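Local coordinates for protein glutaminase 1 (Escherichia coli, PDB 1U60) that catalyses the hydrolysis of L-glutamine to L-glutamate and ammonium, at residues A[286-290]-A[291-295]. Sequence-based numbering, arbitrary orientation.
Sequences DGNSV and RGQKM. With EDO (1,2-ethanediol), chain E.
A serine N-cap opens the C-terminal helix 290-303: Ser289 OG accepts from Gly292 N at 3.0 Å, with an N-H...O angle of 145°. The hydroxyl is swung anti to its own backbone N (chi1 178°), which sets it beside the carbonyl carbon, within reach of Gly292 N, and it donates its own proton to the carbonyl O of Ser280. The carbonyl of Ser289 is gripped twice by Gln293. The backbone N of Gln293 makes the first helical bond, 3.1 Å to Ser289 O, while its extended side chain, with CG beside the backbone N, brings NE2 to within 2.9 Å of the same oxygen. The two donors approach from opposite faces of the carbonyl plane, and the oxygen lies close to the plane of the Gln293 amide, whose NE2 has a second acceptor in Asp284 OD2. In the beta-lactamase-like fold this helix follows strand 274-279 and packs near helix 4-18. Asn288 CB rests on the Gln293 amide, 3.4 Å from NE2, with the two amide planes 72° apart. One water joins their ends, accepting from Asn288 ND2 at 2.9 Å and donating to Gln293 OE1 at 2.7 Å. Asn288 also bonds Ser260 OG through OD1 and Leu243 O through ND2, and its side chain lies about 4 Å from that of Tyr244, a predicted substrate-binding residue.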
loop_
_atom_site.group_PDB
_atom_site.type_symbol
_atom_site.label_atom_id
_atom_site.label_comp_id
_atom_site.label_asym_id
_atom_site.label_seq_id
_atom_site.Cartn_x
_atom_site.Cartn_y
_atom_site.Cartn_z
ATOM N N ASP A 286 4.368 -17.706 -2.049
ATOM C CA ASP A 286 3.855 -16.550 -2.752
ATOM C C ASP A 286 4.671 -16.155 -3.965
ATOM O O ASP A 286 4.399 -15.149 -4.584
ATOM C CB ASP A 286 3.696 -15.376 -1.801
ATOM C CG ASP A 286 2.542 -15.605 -0.886
ATOM O OD1 ASP A 286 1.378 -15.389 -1.356
ATOM O OD2 ASP A 286 2.704 -16.133 0.237
ATOM N N GLY A 287 5.683 -16.940 -4.283
ATOM C CA GLY A 287 6.491 -16.684 -5.461
ATOM C C GLY A 287 7.645 -15.713 -5.258
ATOM O O GLY A 287 8.268 -15.236 -6.223
ATOM N N ASN A 288 7.911 -15.413 -3.998
ATOM C CA ASN A 288 8.902 -14.430 -3.609
ATOM C C ASN A 288 10.152 -15.098 -3.048
ATOM O O ASN A 288 10.070 -15.942 -2.141
ATOM C CB ASN A 288 8.302 -13.489 -2.568
ATOM C CG ASN A 288 7.028 -12.794 -3.074
ATOM O OD1 ASN A 288 6.920 -12.454 -4.260
ATOM N ND2 ASN A 288 6.035 -12.628 -2.174
ATOM N N SER A 289 11.313 -14.678 -3.538
ATOM C CA SER A 289 12.588 -15.294 -3.120
ATOM C C SER A 289 12.713 -15.292 -1.596
ATOM O O SER A 289 12.612 -14.229 -0.961
ATOM C CB SER A 289 13.786 -14.502 -3.685
ATOM O OG SER A 289 15.023 -15.050 -3.263
ATOM N N VAL A 290 12.958 -16.461 -1.015
ATOM C CA VAL A 290 13.142 -16.544 0.436
ATOM C C VAL A 290 14.312 -15.706 0.923
ATOM O O VAL A 290 14.149 -14.837 1.805
ATOM C CB VAL A 290 13.265 -18.048 0.944
ATOM C CG1 VAL A 290 13.566 -18.117 2.462
ATOM C CG2 VAL A 290 12.036 -18.795 0.569
ATOM N N ARG A 291 15.494 -15.942 0.369
ATOM C CA ARG A 291 16.683 -15.230 0.776
ATOM C C ARG A 291 16.671 -13.778 0.256
ATOM O O ARG A 291 17.163 -12.886 0.925
ATOM C CB ARG A 291 17.954 -15.917 0.267
ATOM C CG ARG A 291 18.238 -17.312 0.809
ATOM C CD ARG A 291 19.355 -17.990 -0.010
ATOM N NE ARG A 291 19.384 -19.425 0.263
ATOM C CZ ARG A 291 19.610 -20.332 -0.643
ATOM N NH1 ARG A 291 19.851 -19.986 -1.906
ATOM N NH2 ARG A 291 19.620 -21.605 -0.280
ATOM N N GLY A 292 16.154 -13.584 -0.956
ATOM C CA GLY A 292 16.143 -12.276 -1.595
ATOM C C GLY A 292 15.395 -11.303 -0.661
ATOM O O GLY A 292 15.819 -10.165 -0.462
ATOM N N GLN A 293 14.244 -11.737 -0.143
ATOM C CA GLN A 293 13.423 -10.894 0.715
ATOM C C GLN A 293 14.178 -10.508 1.957
ATOM O O GLN A 293 14.202 -9.353 2.363
ATOM C CB GLN A 293 12.140 -11.610 1.151
ATOM C CG GLN A 293 11.069 -11.553 0.117
ATOM C CD GLN A 293 9.864 -12.425 0.448
ATOM O OE1 GLN A 293 8.772 -11.886 0.777
ATOM N NE2 GLN A 293 10.029 -13.767 0.337
ATOM N N LYS A 294 14.804 -11.513 2.574
ATOM C CA LYS A 294 15.502 -11.313 3.841
ATOM C C LYS A 294 16.726 -10.420 3.650
ATOM O O LYS A 294 16.989 -9.573 4.468
ATOM C CB LYS A 294 15.862 -12.682 4.499
ATOM C CG LYS A 294 14.633 -13.388 5.060
ATOM C CD LYS A 294 14.022 -12.752 6.360
ATOM C CE LYS A 294 12.513 -13.161 6.542
ATOM N NZ LYS A 294 12.271 -14.156 7.634
ATOM N N MET A 295 17.453 -10.580 2.552
ATOM C CA MET A 295 18.652 -9.793 2.344
ATOM C C MET A 295 18.284 -8.303 2.082
ATOM O O MET A 295 18.938 -7.411 2.588
ATOM C CB MET A 295 19.508 -10.374 1.201
ATOM C CG MET A 295 20.245 -11.643 1.668
ATOM S SD MET A 295 21.400 -12.227 0.366
ATOM C CE MET A 295 20.404 -12.875 -0.727
HETATM C C1 EDO E . 9.240 -16.480 6.382
HETATM O O1 EDO E . 8.522 -17.690 6.178
HETATM C C2 EDO E . 8.315 -15.391 6.890
HETATM O O2 EDO E . 9.138 -14.296 7.222
HETATM O O HOH W 1 6.444 -13.286 0.631
#